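Local coordinates for protein fusarinine C esterase sidJ (PDB 6GUP) that hydrolyses the siderophore fusarinine C to fusarinine, releasing its iron, but does not cleave triacetylfusarinine C, at residues G14-H17 and L23-F26; Y28-T33 and A61-E66; S68-T73 and K98-Y103; T73-Y78 and T90-Q95; I117-H122 and Q127-Y132. All coordinates share one frame; numbering follows the deposited sequence.

Contact 1: residues G14-H17 and L23-F26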
# COMPACT_ATOMS: atom_id res chain seq x y z
N GLY A 14 -5.61 0.34 17.01
CA GLY A 14 -5.35 1.70 16.57
C GLY A 14 -6.48 2.35 15.80
O GLY A 14 -7.61 1.87 15.84
N ILE A 15 -6.14 3.44 15.11
CA ILE A 15 -7.10 4.22 14.32
C ILE A 15 -6.54 4.40 12.91
O ILE A 15 -5.42 4.88 12.74
CB ILE A 15 -7.34 5.62 14.95
CG1 ILE A 15 -7.79 5.47 16.41
CG2 ILE A 15 -8.37 6.40 14.14
CD1 ILE A 15 -8.05 6.78 17.13
N LEU A 16 -7.33 4.01 11.91
CA LEU A 16 -6.98 4.23 10.51
C LEU A 16 -7.57 5.56 10.04
O LEU A 16 -8.80 5.74 10.03
CB LEU A 16 -7.50 3.09 9.62
CG LEU A 16 -7.03 3.10 8.16
CD1 LEU A 16 -5.53 2.86 8.06
CD2 LEU A 16 -7.79 2.05 7.36
N HIS A 17 -6.69 6.49 9.66
CA HIS A 17 -7.08 7.82 9.18
C HIS A 17 -6.92 7.93 7.67
O HIS A 17 -6.18 7.16 7.07
CB HIS A 17 -6.22 8.90 9.82
CG HIS A 17 -6.21 8.86 11.32
ND1 HIS A 17 -7.04 9.64 12.09
CD2 HIS A 17 -5.46 8.13 12.19
CE1 HIS A 17 -6.81 9.40 13.36
NE2 HIS A 17 -5.86 8.49 13.45
N LEU A 23 -4.87 8.21 0.34
CA LEU A 23 -3.76 7.81 1.23
C LEU A 23 -4.17 7.80 2.70
O LEU A 23 -4.94 8.66 3.14
CB LEU A 23 -2.57 8.74 1.00
CG LEU A 23 -2.06 8.82 -0.44
CD1 LEU A 23 -1.08 9.97 -0.63
CD2 LEU A 23 -1.42 7.50 -0.87
N VAL A 24 -3.62 6.84 3.44
CA VAL A 24 -3.98 6.61 4.85
C VAL A 24 -2.78 6.69 5.78
O VAL A 24 -1.64 6.50 5.37
CB VAL A 24 -4.69 5.25 5.07
CG1 VAL A 24 -6.02 5.22 4.33
CG2 VAL A 24 -3.82 4.06 4.64
N THR A 25 -3.07 6.98 7.05
CA THR A 25 -2.09 6.88 8.12
C THR A 25 -2.71 6.15 9.31
O THR A 25 -3.84 6.45 9.71
CB THR A 25 -1.51 8.26 8.53
OG1 THR A 25 -0.55 8.10 9.58
CG2 THR A 25 -2.59 9.24 8.98
N PHE A 26 -1.99 5.16 9.84
CA PHE A 26 -2.47 4.33 10.95
C PHE A 26 -1.85 4.79 12.27
O PHE A 26 -0.63 4.77 12.42
CB PHE A 26 -2.13 2.85 10.71
CG PHE A 26 -2.44 1.96 11.88
CD1 PHE A 26 -3.76 1.65 12.21
CD2 PHE A 26 -1.42 1.43 12.66
CE1 PHE A 26 -4.05 0.84 13.29
CE2 PHE A 26 -1.70 0.62 13.74
CZ PHE A 26 -3.02 0.31 14.06
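His17 and Thr25 form the hydrogen-bonded pair of an antiparallel beta hairpin at the edge of the sheet within this chain. His17 N donates to Thr25 O at 2.9 Å, with 162° at the hydrogen. Thr25 N answers to His17 O at 3.1 Å. His17 O also meets Val24 CA at 3.2 Å in a CA-H...O contact. Leu16 and Phe26 make the non-hydrogen-bonded pair. Beside it, Ile15 O takes a second CA-H...O contact from Phe26 CA at 3.5 Å.

With CG swung opposite the backbone N (chi1 173°), the Phe26 ring reaches back along residues 14-17. Its CE1 lies 3.6 Å from Gly14 CA. Leu16 CD1 packs on Val24 CB at 3.9 Å.

On the other face, the imidazole edge of His17 lies near Thr25 O. Its nitrogens bind elsewhere, ND1 to Tyr99 and NE2 to Glu27. Thr25 OG1 bonds to Thr71 O. Leu16 O accepts a bond from Trp7 of the second subunit, whose strand continues the sheet past residues 14-16. The backbone thus supplies the polar bonds across the hairpin, and the two imidazole bonds fix the rotation of the His17 ring.

Contact 2: residues Y28-T33 and A61-E66; sequences YTTTTT and ALQPTE
Thr30 and Gln63 meet where two surface loops of this alpha/beta-hydrolase fold come together. Residues 28-33 lead out of strand 24-28, and residues 61-66 join helix 55-61 to strand 67-72. The Thr30 side chain lies roughly perpendicular to that of Gln63. Thr30 OG1 lies 3.8 Å from Gln63 CD, and Thr30 CG2 lies 4.0 Å from Gln63 NE2. These are van der Waals contacts, and no hydrogen bond joins the two loops. The Gln63 chain runs out extended beyond CG (chi2 176°), which carries its amide to Thr30. The backbone of Gln63 faces the later threonines. Thr31 CG2 touches Gln63 O loosely, and Thr33 OG1 is 4.1 Å from the same oxygen.

The next shell sets the shape of each loop. Thr33 N makes a weak bond of 3.4 Å to Thr31 OG1, in the manner of an ST turn. Lys35 NZ binds both Gln63 O and Thr65 O, so one ammonium group gathers the carbonyls of the 61-66 turn. Further out, the loops are tied to the body of the protein. Tyr28 pairs through its backbone with Leu69, and Glu66 does so with His37. Leu62 packs on Leu346 and Leu349 of helix 335-353. The 61-66 turn is also closed from within. Leu62 O takes two bonds from one residue, both from the same face of its plane: Thr65 N at 3.3 Å and Thr65 OG1 at 2.7 Å.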
# COMPACT_ATOMS: atom_id res chain seq x y z
N TYR A 28 -1.25 4.15 16.18
CA TYR A 28 -1.21 3.07 17.17
C TYR A 28 -1.74 3.63 18.47
O TYR A 28 -1.20 4.61 18.99
CB TYR A 28 0.22 2.56 17.38
CG TYR A 28 0.82 1.83 16.20
CD1 TYR A 28 1.18 2.51 15.04
CD2 TYR A 28 1.05 0.45 16.26
CE1 TYR A 28 1.73 1.84 13.96
CE2 TYR A 28 1.61 -0.22 15.18
CZ TYR A 28 1.95 0.48 14.03
OH TYR A 28 2.50 -0.19 12.96
N THR A 29 -2.80 3.02 19.01
CA THR A 29 -3.37 3.46 20.27
C THR A 29 -4.25 2.39 20.90
O THR A 29 -5.05 1.75 20.21
CB THR A 29 -4.16 4.79 20.13
OG1 THR A 29 -4.73 5.16 21.39
CG2 THR A 29 -5.27 4.69 19.08
N THR A 30 -4.07 2.19 22.20
CA THR A 30 -4.88 1.26 22.98
C THR A 30 -5.73 1.94 24.06
O THR A 30 -6.55 1.26 24.69
CB THR A 30 -3.98 0.21 23.69
OG1 THR A 30 -3.11 0.86 24.61
CG2 THR A 30 -3.15 -0.56 22.67
N THR A 31 -5.58 3.25 24.27
CA THR A 31 -6.14 3.88 25.48
C THR A 31 -6.70 5.31 25.35
O THR A 31 -6.48 6.02 24.37
CB THR A 31 -5.11 3.80 26.64
OG1 THR A 31 -5.65 4.43 27.82
CG2 THR A 31 -3.79 4.45 26.27
N THR A 32 -7.43 5.68 26.40
CA THR A 32 -8.04 7.00 26.61
C THR A 32 -7.04 8.15 26.76
O THR A 32 -7.39 9.31 26.52
CB THR A 32 -8.88 6.97 27.92
OG1 THR A 32 -9.47 5.68 28.09
CG2 THR A 32 -9.97 8.03 27.92
N THR A 33 -5.81 7.81 27.17
CA THR A 33 -4.79 8.79 27.59
C THR A 33 -4.55 9.92 26.59
O THR A 33 -4.73 9.75 25.38
CB THR A 33 -3.42 8.11 27.84
OG1 THR A 33 -2.96 7.48 26.65
CG2 THR A 33 -3.51 7.06 28.95
N ALA A 61 6.07 0.74 24.13
CA ALA A 61 6.82 1.67 24.98
C ALA A 61 6.20 3.07 25.06
O ALA A 61 6.33 3.75 26.08
CB ALA A 61 8.27 1.76 24.52
N LEU A 62 5.55 3.51 23.98
CA LEU A 62 4.89 4.83 23.94
C LEU A 62 3.48 4.87 24.57
O LEU A 62 2.87 5.94 24.62
CB LEU A 62 4.82 5.35 22.49
CG LEU A 62 6.15 5.61 21.76
CD1 LEU A 62 5.88 5.92 20.29
CD2 LEU A 62 6.94 6.74 22.40
N GLN A 63 2.97 3.73 25.04
CA GLN A 63 1.66 3.66 25.73
C GLN A 63 1.52 4.61 26.94
O GLN A 63 0.55 5.37 27.00
CB GLN A 63 1.31 2.22 26.15
CG GLN A 63 0.74 1.37 25.02
CD GLN A 63 0.50 -0.08 25.44
OE1 GLN A 63 0.44 -0.40 26.62
NE2 GLN A 63 0.36 -0.95 24.45
N PRO A 64 2.47 4.57 27.90
CA PRO A 64 2.41 5.51 29.04
C PRO A 64 2.69 6.99 28.73
O PRO A 64 2.36 7.85 29.55
CB PRO A 64 3.48 4.96 30.00
CG PRO A 64 4.40 4.18 29.14
CD PRO A 64 3.52 3.56 28.11
N THR A 65 3.27 7.29 27.57
CA THR A 65 3.75 8.63 27.24
C THR A 65 2.64 9.52 26.65
O THR A 65 1.51 9.07 26.46
CB THR A 65 4.94 8.57 26.24
OG1 THR A 65 4.48 8.08 24.97
CG2 THR A 65 6.05 7.65 26.77
N GLU A 66 2.99 10.78 26.38
CA GLU A 66 2.11 11.72 25.67
C GLU A 66 2.32 11.73 24.14
O GLU A 66 1.84 12.64 23.45
CB GLU A 66 2.29 13.14 26.25
CG GLU A 66 1.64 13.33 27.61
CD GLU A 66 1.56 14.79 28.03
OE1 GLU A 66 2.59 15.48 27.96
OE2 GLU A 66 0.47 15.23 28.44

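Contact 3: residues S68-T73 and K98-Y103; sequences SLFTLT and KYIKEY
Ile100 of helix 86-108 lays its CD1 methyl over one face of the Phe70 ring. The two side chains reach toward each other across the gap, Phe70 rising from strand 67-72 and Ile100 descending from the helix. CD1 stands 3.9 Å from the centroid of the Phe70 ring and 17° off its normal, a CH-pi contact displaced a little toward CG. Ile100 CG1 follows the same face outward and lies 3.9 Å from Phe70 CE2. The CG2 branch reaches the far rim, 4.1 Å from Phe70 CE1. The Phe70 ring stands with CG opposite its own carbonyl carbon (chi1 -71°), which holds its face up to Ile100.

Tyr103 arrives one helical turn later and at a slant. Its CE2 meets the edge of the Phe70 ring, 4.1 Å from CZ. The Tyr103 hydroxyl bonds to Lys107, and its ring meets His17 edge-to-face.

Strand 67-72, helix 86-108 and strand 117-122 form a beta-alpha-beta crossover, and this contact seats the helix on its first strand. Thr25 and Leu40, from the two neighbouring strands, also touch Phe70. Between these two segments the contact is wholly apolar, so shape and dispersion do the work here; polar ties of the helix, such as Tyr99 to His17, lie elsewhere.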
# COMPACT_ATOMS: atom_id res chain seq x y z
N SER A 68 1.79 9.59 20.48
CA SER A 68 1.17 8.50 19.74
C SER A 68 1.93 8.28 18.43
O SER A 68 2.36 9.24 17.78
CB SER A 68 -0.31 8.78 19.47
OG SER A 68 -0.49 9.77 18.48
N LEU A 69 2.09 7.01 18.06
CA LEU A 69 2.86 6.62 16.88
C LEU A 69 1.96 6.56 15.65
O LEU A 69 0.87 5.98 15.72
CB LEU A 69 3.51 5.25 17.12
CG LEU A 69 4.33 4.61 16.00
CD1 LEU A 69 5.56 5.44 15.66
CD2 LEU A 69 4.74 3.20 16.40
N PHE A 70 2.41 7.15 14.54
CA PHE A 70 1.75 7.04 13.24
C PHE A 70 2.67 6.37 12.23
O PHE A 70 3.89 6.58 12.25
CB PHE A 70 1.39 8.41 12.69
CG PHE A 70 0.28 9.10 13.41
CD1 PHE A 70 0.52 9.77 14.61
CD2 PHE A 70 -1.01 9.13 12.89
CE1 PHE A 70 -0.50 10.42 15.28
CE2 PHE A 70 -2.04 9.78 13.55
CZ PHE A 70 -1.79 10.43 14.75
N THR A 71 2.08 5.56 11.35
CA THR A 71 2.73 5.09 10.13
C THR A 71 1.82 5.48 8.97
O THR A 71 0.65 5.79 9.20
CB THR A 71 2.94 3.57 10.14
OG1 THR A 71 1.69 2.90 10.34
CG2 THR A 71 3.90 3.17 11.25
N LEU A 72 2.34 5.48 7.74
CA LEU A 72 1.54 5.93 6.59
C LEU A 72 1.86 5.25 5.27
O LEU A 72 2.92 4.64 5.11
CB LEU A 72 1.66 7.46 6.42
CG LEU A 72 2.83 8.05 5.63
CD1 LEU A 72 2.69 9.56 5.52
CD2 LEU A 72 4.17 7.67 6.25
N THR A 73 0.92 5.39 4.34
CA THR A 73 1.11 5.01 2.94
C THR A 73 1.41 6.25 2.12
O THR A 73 0.90 7.34 2.39
CB THR A 73 -0.14 4.33 2.36
OG1 THR A 73 -1.27 5.22 2.44
CG2 THR A 73 -0.45 3.04 3.09
N LYS A 98 0.16 17.86 8.16
CA LYS A 98 -0.93 18.85 8.27
C LYS A 98 -2.17 18.22 8.89
O LYS A 98 -2.78 18.81 9.78
CB LYS A 98 -1.29 19.46 6.91
CG LYS A 98 -2.41 20.49 7.01
CD LYS A 98 -2.87 21.00 5.66
CE LYS A 98 -3.98 22.03 5.86
NZ LYS A 98 -4.29 22.77 4.61
N TYR A 99 -2.54 17.04 8.40
CA TYR A 99 -3.70 16.32 8.92
C TYR A 99 -3.54 15.97 10.40
O TYR A 99 -4.45 16.21 11.20
CB TYR A 99 -3.96 15.04 8.12
CG TYR A 99 -5.01 14.17 8.76
CD1 TYR A 99 -6.37 14.45 8.59
CD2 TYR A 99 -4.66 13.09 9.58
CE1 TYR A 99 -7.34 13.67 9.20
CE2 TYR A 99 -5.62 12.31 10.19
CZ TYR A 99 -6.97 12.60 10.00
OH TYR A 99 -7.93 11.83 10.60
N ILE A 100 -2.39 15.39 10.76
CA ILE A 100 -2.10 15.00 12.14
C ILE A 100 -2.16 16.21 13.08
O ILE A 100 -2.69 16.11 14.19
CB ILE A 100 -0.71 14.31 12.27
CG1 ILE A 100 -0.77 12.91 11.64
CG2 ILE A 100 -0.28 14.19 13.73
CD1 ILE A 100 0.58 12.26 11.42
N LYS A 101 -1.64 17.34 12.61
CA LYS A 101 -1.62 18.58 13.40
C LYS A 101 -3.02 19.11 13.68
O LYS A 101 -3.32 19.49 14.81
CB LYS A 101 -0.77 19.64 12.70
CG LYS A 101 -0.40 20.84 13.56
CD LYS A 101 0.99 21.36 13.22
CE LYS A 101 1.14 22.85 13.43
NZ LYS A 101 2.44 23.34 12.87
N GLU A 102 -3.88 19.13 12.66
CA GLU A 102 -5.29 19.53 12.84
C GLU A 102 -6.07 18.49 13.65
O GLU A 102 -6.88 18.85 14.50
CB GLU A 102 -5.99 19.81 11.50
CG GLU A 102 -7.52 19.94 11.53
CD GLU A 102 -8.03 21.19 12.24
OE1 GLU A 102 -8.98 21.81 11.73
OE2 GLU A 102 -7.51 21.55 13.32
N TYR A 103 -5.82 17.20 13.38
CA TYR A 103 -6.46 16.10 14.11
C TYR A 103 -6.17 16.16 15.61
O TYR A 103 -7.09 16.05 16.42
CB TYR A 103 -6.00 14.74 13.55
CG TYR A 103 -6.27 13.57 14.47
CD1 TYR A 103 -7.57 13.16 14.76
CD2 TYR A 103 -5.21 12.86 15.05
CE1 TYR A 103 -7.82 12.09 15.60
CE2 TYR A 103 -5.45 11.78 15.89
CZ TYR A 103 -6.75 11.40 16.17
OH TYR A 103 -6.99 10.33 17.00

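Contact 4: residues T73-Y78 and T90-Q95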
# COMPACT_ATOMS: atom_id res chain seq x y z
N THR A 73 0.92 5.39 4.34
CA THR A 73 1.11 5.01 2.94
C THR A 73 1.41 6.25 2.12
O THR A 73 0.90 7.34 2.39
CB THR A 73 -0.14 4.33 2.36
OG1 THR A 73 -1.27 5.22 2.44
CG2 THR A 73 -0.45 3.04 3.09
N LEU A 74 2.26 6.07 1.11
CA LEU A 74 2.55 7.08 0.10
C LEU A 74 2.15 6.48 -1.25
O LEU A 74 1.72 5.33 -1.31
CB LEU A 74 4.05 7.41 0.12
CG LEU A 74 4.66 7.78 1.48
CD1 LEU A 74 6.18 7.74 1.42
CD2 LEU A 74 4.18 9.14 1.95
N THR A 75 2.29 7.25 -2.32
CA THR A 75 2.13 6.71 -3.68
C THR A 75 3.28 5.75 -3.98
O THR A 75 3.09 4.74 -4.66
CB THR A 75 2.07 7.84 -4.74
OG1 THR A 75 0.99 8.72 -4.44
CG2 THR A 75 1.88 7.27 -6.15
N SER A 76 4.47 6.08 -3.47
CA SER A 76 5.65 5.23 -3.60
C SER A 76 5.58 3.89 -2.85
O SER A 76 6.35 2.98 -3.14
CB SER A 76 6.90 5.99 -3.17
OG SER A 76 7.06 7.16 -3.95
N SER A 77 4.68 3.79 -1.86
CA SER A 77 4.33 2.51 -1.25
C SER A 77 3.83 1.51 -2.29
O SER A 77 4.20 0.34 -2.26
CB SER A 77 3.26 2.68 -0.16
OG SER A 77 3.64 3.66 0.78
N TYR A 78 3.00 2.00 -3.21
CA TYR A 78 2.42 1.18 -4.28
C TYR A 78 3.27 1.19 -5.57
O TYR A 78 3.31 0.20 -6.28
CB TYR A 78 0.98 1.64 -4.56
CG TYR A 78 0.11 1.70 -3.31
CD1 TYR A 78 -0.40 0.53 -2.74
CD2 TYR A 78 -0.18 2.91 -2.69
CE1 TYR A 78 -1.18 0.58 -1.60
CE2 TYR A 78 -0.96 2.97 -1.55
CZ TYR A 78 -1.47 1.80 -1.00
OH TYR A 78 -2.24 1.84 0.13
N THR A 90 7.72 13.52 -0.25
CA THR A 90 7.82 14.70 0.60
C THR A 90 6.51 15.51 0.68
O THR A 90 6.12 15.96 1.76
CB THR A 90 9.00 15.57 0.11
OG1 THR A 90 10.23 14.93 0.48
CG2 THR A 90 8.97 16.92 0.71
N ASN A 91 5.83 15.68 -0.46
CA ASN A 91 4.54 16.39 -0.50
C ASN A 91 3.47 15.67 0.31
O ASN A 91 2.67 16.30 1.01
CB ASN A 91 4.04 16.56 -1.94
CG ASN A 91 4.92 17.47 -2.78
OD1 ASN A 91 5.21 17.17 -3.94
ND2 ASN A 91 5.33 18.59 -2.20
N GLU A 92 3.45 14.34 0.20
CA GLU A 92 2.46 13.51 0.89
C GLU A 92 2.73 13.41 2.39
O GLU A 92 1.79 13.35 3.18
CB GLU A 92 2.39 12.13 0.23
CG GLU A 92 1.78 12.19 -1.16
CD GLU A 92 2.01 10.95 -2.00
OE1 GLU A 92 2.68 10.00 -1.55
OE2 GLU A 92 1.50 10.93 -3.14
N ILE A 93 4.00 13.39 2.78
CA ILE A 93 4.39 13.49 4.19
C ILE A 93 3.89 14.82 4.76
O ILE A 93 3.29 14.85 5.84
CB ILE A 93 5.92 13.34 4.39
CG1 ILE A 93 6.33 11.89 4.14
CG2 ILE A 93 6.34 13.76 5.80
CD1 ILE A 93 7.82 11.68 3.91
N ALA A 94 4.12 15.91 4.03
CA ALA A 94 3.65 17.24 4.43
C ALA A 94 2.13 17.31 4.59
O ALA A 94 1.63 17.93 5.54
CB ALA A 94 4.12 18.29 3.43
N GLN A 95 1.41 16.66 3.68
CA GLN A 95 -0.06 16.53 3.78
C GLN A 95 -0.48 15.72 5.01
O GLN A 95 -1.44 16.08 5.69
CB GLN A 95 -0.65 15.90 2.51
CG GLN A 95 -0.73 16.86 1.34
CD GLN A 95 -1.21 16.19 0.06
OE1 GLN A 95 -0.68 15.15 -0.35
NE2 GLN A 95 -2.20 16.79 -0.58
O HOH W 1 4.82 9.02 -2.94
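Glu92 of helix 86-108 grips Thr75 at the start of the short, weakly bonded helix 75-78, just past the end of strand 67-72 in the alpha/beta-hydrolase fold. Two hydrogen bonds join them, one to each carboxylate oxygen. Thr75 N donates to Glu92 OE1 at 2.9 Å, nearly straight at 165°. Thr75 OG1 donates to Glu92 OE2 at 2.6 Å. Both donors arrive on the syn side, so the carboxylate is held against rotation. The Glu92 chain is extended beyond CG (chi2 165°), which lets it span the gap between the helices.

A water extends the polar network. It accepts from Ser76 N and donates to Glu92 OE1, at 2.7 Å from that oxygen. The carboxylate thus engages two successive backbone N-H groups, one directly and one through water. Such N-H groups at a helix start would tend to stabilise its negative charge.

Apolar contact lies beside this network. Leu74 CD2 packs on Glu92 CB at 3.9 Å and on Ile93 CG1 at 4.1 Å. Leu23 covers another part of Glu92. Ile93 continues onto Cys128 and Tyr132 of helix 125-134.

A last hydrogen bond lies within residues 73-78: Leu74 N donates to Ser77 OG at 2.8 Å.

Contact 5: residues I117-H122 and Q127-Y132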
# COMPACT_ATOMS: atom_id res chain seq x y z
N ILE A 117 5.71 17.54 16.75
CA ILE A 117 5.77 16.55 15.68
C ILE A 117 7.21 16.15 15.40
O ILE A 117 8.08 17.01 15.23
CB ILE A 117 5.18 17.06 14.35
CG1 ILE A 117 3.93 17.96 14.54
CG2 ILE A 117 4.89 15.87 13.44
CD1 ILE A 117 2.60 17.24 14.60
N VAL A 118 7.45 14.84 15.34
CA VAL A 118 8.75 14.28 15.02
C VAL A 118 8.58 13.34 13.83
O VAL A 118 7.66 12.53 13.81
CB VAL A 118 9.33 13.50 16.22
CG1 VAL A 118 10.65 12.82 15.87
CG2 VAL A 118 9.52 14.44 17.41
N LEU A 119 9.47 13.47 12.84
CA LEU A 119 9.47 12.60 11.67
C LEU A 119 10.61 11.59 11.80
O LEU A 119 11.77 11.98 11.88
CB LEU A 119 9.63 13.42 10.39
CG LEU A 119 9.42 12.68 9.07
CD1 LEU A 119 7.96 12.28 8.89
CD2 LEU A 119 9.87 13.55 7.90
N MET A 120 10.26 10.30 11.84
CA MET A 120 11.25 9.23 11.93
C MET A 120 11.29 8.45 10.62
O MET A 120 10.25 8.06 10.10
CB MET A 120 10.91 8.29 13.09
CG MET A 120 11.93 7.19 13.32
SD MET A 120 11.78 6.43 14.94
CE MET A 120 13.14 5.27 14.88
N GLY A 121 12.50 8.24 10.11
CA GLY A 121 12.74 7.44 8.91
C GLY A 121 13.41 6.13 9.25
O GLY A 121 14.34 6.10 10.07
N HIS A 122 12.94 5.05 8.63
CA HIS A 122 13.48 3.71 8.83
C HIS A 122 13.98 3.19 7.49
O HIS A 122 13.24 3.22 6.50
CB HIS A 122 12.40 2.79 9.42
CG HIS A 122 12.64 1.33 9.20
ND1 HIS A 122 13.45 0.57 10.02
CD2 HIS A 122 12.16 0.47 8.26
CE1 HIS A 122 13.47 -0.68 9.60
NE2 HIS A 122 12.69 -0.76 8.53
N GLN A 127 15.71 8.59 3.57
CA GLN A 127 15.85 9.46 2.40
C GLN A 127 14.75 10.52 2.38
O GLN A 127 15.03 11.69 2.14
CB GLN A 127 15.78 8.65 1.09
CG GLN A 127 16.93 7.68 0.87
CD GLN A 127 16.67 6.73 -0.29
OE1 GLN A 127 15.89 7.03 -1.20
NE2 GLN A 127 17.33 5.58 -0.27
N CYS A 128 13.51 10.10 2.64
CA CYS A 128 12.37 11.01 2.71
C CYS A 128 12.54 12.08 3.80
O CYS A 128 12.13 13.23 3.60
CB CYS A 128 11.07 10.24 2.96
SG CYS A 128 10.79 8.86 1.83
N VAL A 129 13.14 11.70 4.93
CA VAL A 129 13.38 12.63 6.05
C VAL A 129 14.37 13.72 5.65
O VAL A 129 14.08 14.91 5.81
CB VAL A 129 13.87 11.88 7.32
CG1 VAL A 129 14.22 12.86 8.44
CG2 VAL A 129 12.81 10.90 7.80
N LEU A 130 15.53 13.32 5.13
CA LEU A 130 16.56 14.28 4.69
C LEU A 130 16.11 15.12 3.50
O LEU A 130 16.42 16.31 3.42
CB LEU A 130 17.88 13.55 4.36
CG LEU A 130 19.09 14.40 3.93
CD1 LEU A 130 19.37 15.54 4.90
CD2 LEU A 130 20.32 13.53 3.78
N HIS A 131 15.36 14.51 2.58
CA HIS A 131 14.79 15.21 1.42
C HIS A 131 13.74 16.24 1.84
O HIS A 131 13.70 17.34 1.31
CB HIS A 131 14.19 14.20 0.43
CG HIS A 131 13.97 14.74 -0.95
ND1 HIS A 131 14.89 14.56 -1.96
CD2 HIS A 131 12.93 15.40 -1.49
CE1 HIS A 131 14.43 15.11 -3.07
NE2 HIS A 131 13.24 15.63 -2.81
N TYR A 132 12.90 15.87 2.81
CA TYR A 132 11.92 16.79 3.42
C TYR A 132 12.61 18.04 3.97
O TYR A 132 12.14 19.16 3.75
CB TYR A 132 11.13 16.08 4.54
CG TYR A 132 9.98 16.87 5.12
CD1 TYR A 132 10.20 17.82 6.12
CD2 TYR A 132 8.67 16.65 4.70
CE1 TYR A 132 9.14 18.55 6.66
CE2 TYR A 132 7.61 17.36 5.24
CZ TYR A 132 7.85 18.31 6.22
OH TYR A 132 6.80 19.03 6.75
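Leu119 packs against Val129 between the strand and the helix of the strand-turn-helix unit that probably carries the nucleophile elbow of the alpha/beta-hydrolase fold. Strand 117-122 enters the turn and helix 125-134 leaves it. Their short axes come within 7.6 Å at 137°. The GxSxG pattern in this turn makes Ser123 the probable nucleophile, apparently with His327 and Asp286.

The Leu119 side chain leaves the strand toward the helix at CB. CG lies opposite the backbone N (chi1 -170°) and reaches 4.0 Å from Val129 CG2. There the chain forks. CD1 turns to Ile93 of helix 86-108. CD2 continues to helix 125-134, where it lies 4.0 Å from Val129 CG2 and 4.1 Å from Val129 CA. Leu119 CD2 also approaches the Tyr132 ring obliquely, 4.3 Å from Tyr132 CG. Leu119 and Val129 run alongside one another, pointing opposite ways.

Leu119 also touches Leu40 and Val42 of the neighbouring strand. Tyr132 is tied at its hydroxyl to Met155 O, and its ring makes a cation-pi contact with Arg154. Nearer the elbow, Gly121 has no side chain, and helix and strand come close, with Gly121 CA and Val129 CA 6.0 Å apart. The Val129 methyl CG2 settles there against the bare backbone, 3.5 Å from Gly121 N and 3.6 Å from Gly121 CA.

How the contacts relate
Contact 2 is the surface member of the set, resting on loose van der Waals touches with no hydrogen bond between its loops; the other four are buried. Contacts 1, 3 and 5 all reach the one sheet. Contact 1 pairs strands within it by backbone bonds, and contacts 3 and 5 lay helices on it with apolar side chains. Contacts 3 and 4 share Thr73 and helix 86-108, but contact 4 holds that helix mainly by a carboxylate and a water, with some apolar packing beside them. The same helix also borders contact 5. Contacts 1 and 3 meet through Thr25 and Thr71. Contacts 1, 3 and 4 also touch the second subunit, and contact 5 lies nearest the centre of the chain.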